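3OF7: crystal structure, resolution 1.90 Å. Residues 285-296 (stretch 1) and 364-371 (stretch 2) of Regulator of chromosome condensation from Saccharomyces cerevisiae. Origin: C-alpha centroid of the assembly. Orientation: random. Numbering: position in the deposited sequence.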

# COMPACT_ATOMS: atom_id res chain seq x y z
N GLN A 285 -3.96 -18.41 3.65
CA GLN A 285 -5.15 -19.23 3.87
C GLN A 285 -6.24 -19.01 2.81
O GLN A 285 -7.15 -19.84 2.69
CB GLN A 285 -5.69 -19.14 5.31
CG GLN A 285 -6.68 -18.00 5.61
CD GLN A 285 -6.01 -16.65 5.85
OE1 GLN A 285 -6.31 -15.96 6.84
NE2 GLN A 285 -5.14 -16.25 4.94
N PHE A 286 -6.14 -17.91 2.06
CA PHE A 286 -7.05 -17.68 0.92
C PHE A 286 -6.35 -17.77 -0.44
O PHE A 286 -6.93 -17.42 -1.47
CB PHE A 286 -7.77 -16.34 1.06
CG PHE A 286 -8.77 -16.30 2.18
CD1 PHE A 286 -10.06 -16.78 1.99
CD2 PHE A 286 -8.42 -15.78 3.42
CE1 PHE A 286 -11.00 -16.75 3.03
CE2 PHE A 286 -9.34 -15.73 4.47
CZ PHE A 286 -10.63 -16.23 4.28
N GLY A 287 -5.11 -18.25 -0.45
CA GLY A 287 -4.35 -18.37 -1.70
C GLY A 287 -3.89 -17.02 -2.22
O GLY A 287 -3.58 -16.88 -3.41
N GLN A 288 -3.82 -16.03 -1.33
CA GLN A 288 -3.37 -14.68 -1.70
C GLN A 288 -1.91 -14.65 -2.20
O GLN A 288 -1.52 -13.72 -2.91
CB GLN A 288 -3.59 -13.68 -0.56
CG GLN A 288 -2.88 -13.99 0.76
CD GLN A 288 -3.75 -14.74 1.76
OE1 GLN A 288 -4.33 -15.78 1.45
NE2 GLN A 288 -3.82 -14.23 2.99
N CYS A 289 -1.12 -15.66 -1.84
CA CYS A 289 0.26 -15.77 -2.33
C CYS A 289 0.32 -16.22 -3.79
O CYS A 289 1.35 -16.05 -4.45
CB CYS A 289 1.09 -16.70 -1.44
SG CYS A 289 1.52 -16.00 0.17
N GLY A 290 -0.78 -16.79 -4.29
CA GLY A 290 -0.91 -17.19 -5.70
C GLY A 290 -0.00 -18.33 -6.14
O GLY A 290 0.37 -18.42 -7.31
N VAL A 291 0.34 -19.22 -5.21
CA VAL A 291 1.35 -20.25 -5.49
C VAL A 291 0.79 -21.66 -5.70
O VAL A 291 1.49 -22.53 -6.24
CB VAL A 291 2.44 -20.30 -4.38
CG1 VAL A 291 3.32 -19.06 -4.45
CG2 VAL A 291 1.82 -20.47 -3.00
N SER A 292 -0.45 -21.89 -5.29
CA SER A 292 -0.99 -23.25 -5.26
C SER A 292 -2.51 -23.25 -5.40
O SER A 292 -3.18 -22.34 -4.90
CB SER A 292 -0.60 -23.92 -3.93
OG SER A 292 -1.25 -25.16 -3.76
N GLU A 293 -3.04 -24.27 -6.06
CA GLU A 293 -4.49 -24.42 -6.17
C GLU A 293 -5.09 -24.85 -4.83
O GLU A 293 -6.28 -24.66 -4.59
CB GLU A 293 -4.86 -25.44 -7.25
CG GLU A 293 -4.58 -24.96 -8.67
CD GLU A 293 -5.40 -25.70 -9.73
OE1 GLU A 293 -5.14 -25.48 -10.93
OE2 GLU A 293 -6.30 -26.49 -9.36
N ASP A 294 -4.26 -25.42 -3.97
CA ASP A 294 -4.72 -25.96 -2.70
C ASP A 294 -4.87 -24.84 -1.67
O ASP A 294 -3.91 -24.15 -1.34
CB ASP A 294 -3.77 -27.05 -2.20
CG ASP A 294 -3.83 -28.31 -3.07
OD1 ASP A 294 -4.89 -28.59 -3.67
OD2 ASP A 294 -2.81 -29.03 -3.14
N VAL A 295 -6.11 -24.67 -1.19
CA VAL A 295 -6.47 -23.65 -0.21
C VAL A 295 -6.80 -24.34 1.11
O VAL A 295 -7.72 -25.16 1.18
CB VAL A 295 -7.67 -22.79 -0.69
CG1 VAL A 295 -8.23 -21.93 0.44
CG2 VAL A 295 -7.27 -21.92 -1.85
N GLU A 296 -6.03 -24.01 2.15
CA GLU A 296 -6.15 -24.68 3.44
C GLU A 296 -6.08 -23.69 4.59
O GLU A 296 -5.26 -22.76 4.57
CB GLU A 296 -5.06 -25.73 3.61
CG GLU A 296 -5.23 -26.97 2.73
N ALA A 364 -18.03 -20.48 -2.93
CA ALA A 364 -16.76 -20.06 -3.51
C ALA A 364 -16.13 -19.02 -2.59
O ALA A 364 -16.71 -17.95 -2.38
CB ALA A 364 -16.98 -19.50 -4.91
N ARG A 365 -14.96 -19.33 -2.03
CA ARG A 365 -14.32 -18.46 -1.03
C ARG A 365 -13.05 -17.79 -1.54
O ARG A 365 -12.64 -16.76 -0.99
CB ARG A 365 -13.94 -19.25 0.24
CG ARG A 365 -15.05 -20.06 0.91
CD ARG A 365 -16.00 -19.24 1.80
NE ARG A 365 -15.36 -18.20 2.61
CZ ARG A 365 -14.88 -18.34 3.85
NH1 ARG A 365 -14.92 -19.51 4.48
NH2 ARG A 365 -14.34 -17.30 4.47
N ALA A 366 -12.41 -18.37 -2.56
CA ALA A 366 -11.09 -17.92 -3.00
C ALA A 366 -10.72 -18.31 -4.44
O ALA A 366 -11.18 -19.33 -4.96
CB ALA A 366 -9.99 -18.40 -2.03
N VAL A 367 -9.87 -17.49 -5.06
CA VAL A 367 -9.28 -17.79 -6.37
C VAL A 367 -7.77 -17.82 -6.15
O VAL A 367 -7.13 -16.77 -6.06
CB VAL A 367 -9.68 -16.72 -7.43
CG1 VAL A 367 -9.04 -17.02 -8.79
CG2 VAL A 367 -11.20 -16.64 -7.57
N PRO A 368 -7.20 -19.03 -6.00
CA PRO A 368 -5.84 -19.13 -5.47
C PRO A 368 -4.70 -19.02 -6.47
O PRO A 368 -3.54 -19.09 -6.07
CB PRO A 368 -5.84 -20.52 -4.83
CG PRO A 368 -6.75 -21.30 -5.71
CD PRO A 368 -7.82 -20.36 -6.17
N LEU A 369 -5.01 -18.89 -7.76
CA LEU A 369 -3.98 -18.64 -8.77
C LEU A 369 -4.24 -17.28 -9.39
O LEU A 369 -5.40 -16.90 -9.55
CB LEU A 369 -4.01 -19.70 -9.87
CG LEU A 369 -3.81 -21.17 -9.55
CD1 LEU A 369 -3.99 -21.98 -10.84
CD2 LEU A 369 -2.46 -21.45 -8.89
N PRO A 370 -3.18 -16.53 -9.74
CA PRO A 370 -3.34 -15.23 -10.39
C PRO A 370 -4.21 -15.38 -11.63
O PRO A 370 -3.93 -16.23 -12.48
CB PRO A 370 -1.91 -14.85 -10.79
CG PRO A 370 -1.05 -15.59 -9.86
CD PRO A 370 -1.76 -16.87 -9.53
N THR A 371 -5.26 -14.57 -11.71
CA THR A 371 -6.27 -14.71 -12.75
C THR A 371 -6.49 -13.35 -13.40
O THR A 371 -6.78 -12.36 -12.72
CB THR A 371 -7.59 -15.28 -12.18
OG1 THR A 371 -7.32 -16.50 -11.48
CG2 THR A 371 -8.62 -15.55 -13.29
O HOH W 1 -2.11 -19.82 -3.69

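What holds the two stretches together if no direct hydrogen bond runs between them? Mostly close packing, centred on P368, which loses more surface to the other stretch than any other residue here; about 500 Å² is buried in all, both sides summed. P368 CB lies 3.2 Å from the carbonyl oxygen S292 O and 3.6 Å from V295 CG2, while P368 CG is 3.6 Å from E293 O. The proline ring thus meets both backbone oxygens and an aliphatic side chain. V295 points toward stretch 2, and the same methyl, CG2, also reaches A366 CB at 4.5 Å.

How do the outlying side chains extend this packing? A366 points toward stretch 1, its CB 3.3 Å from F286 O and 4.3 Å from F286 CD1. The phenyl ring of F286 receives its neighbours at the edge, near its plane: A366 CB is one, and R365 NH2, 3.7 Å from F286 CE1, is the other. The guanidinium therefore does not lie over the ring face, and R365 NH2 has its hydrogen bond elsewhere in the structure. L369 leaves its backbone sideways, but its end comes nearer: CD2 is 3.9 Å from S292 C, and CD1 is 3.7 Å from the E293 carboxylate oxygen OE1, a van der Waals approach by a long, exposed side chain.

Why are glycines found where the backbones come close? G287 and G290 bracket a type I turn, closed by a 2.9 Å hydrogen bond from G290 N to G287 O, and both have positive phi, which by itself favours glycine. Space matters too. An ideal CB on G287 would stand 2.6 Å from P368 CB, a clash, and one on G290 would be a tight 3.3 Å from P370 CD. G290 CA lies 3.3 Å from P368 O, a CA-H...O contact with an angle of 156° at the hydrogen. G290 O also packs 3.4 Å from P370 CD.

How is the polar backbone accommodated between the stretches? Water 1 bridges them, accepting from S292 N at 3.1 Å and donating to P368 O at 2.9 Å. The carbonyls G287 O and P368 O approach to 3.5 Å, but both are acceptors and cannot bond each other directly. Within stretch 1, D294 N donates to S292 OG at 3.0 Å, tying together the bend that carries S292 and E293 past P368.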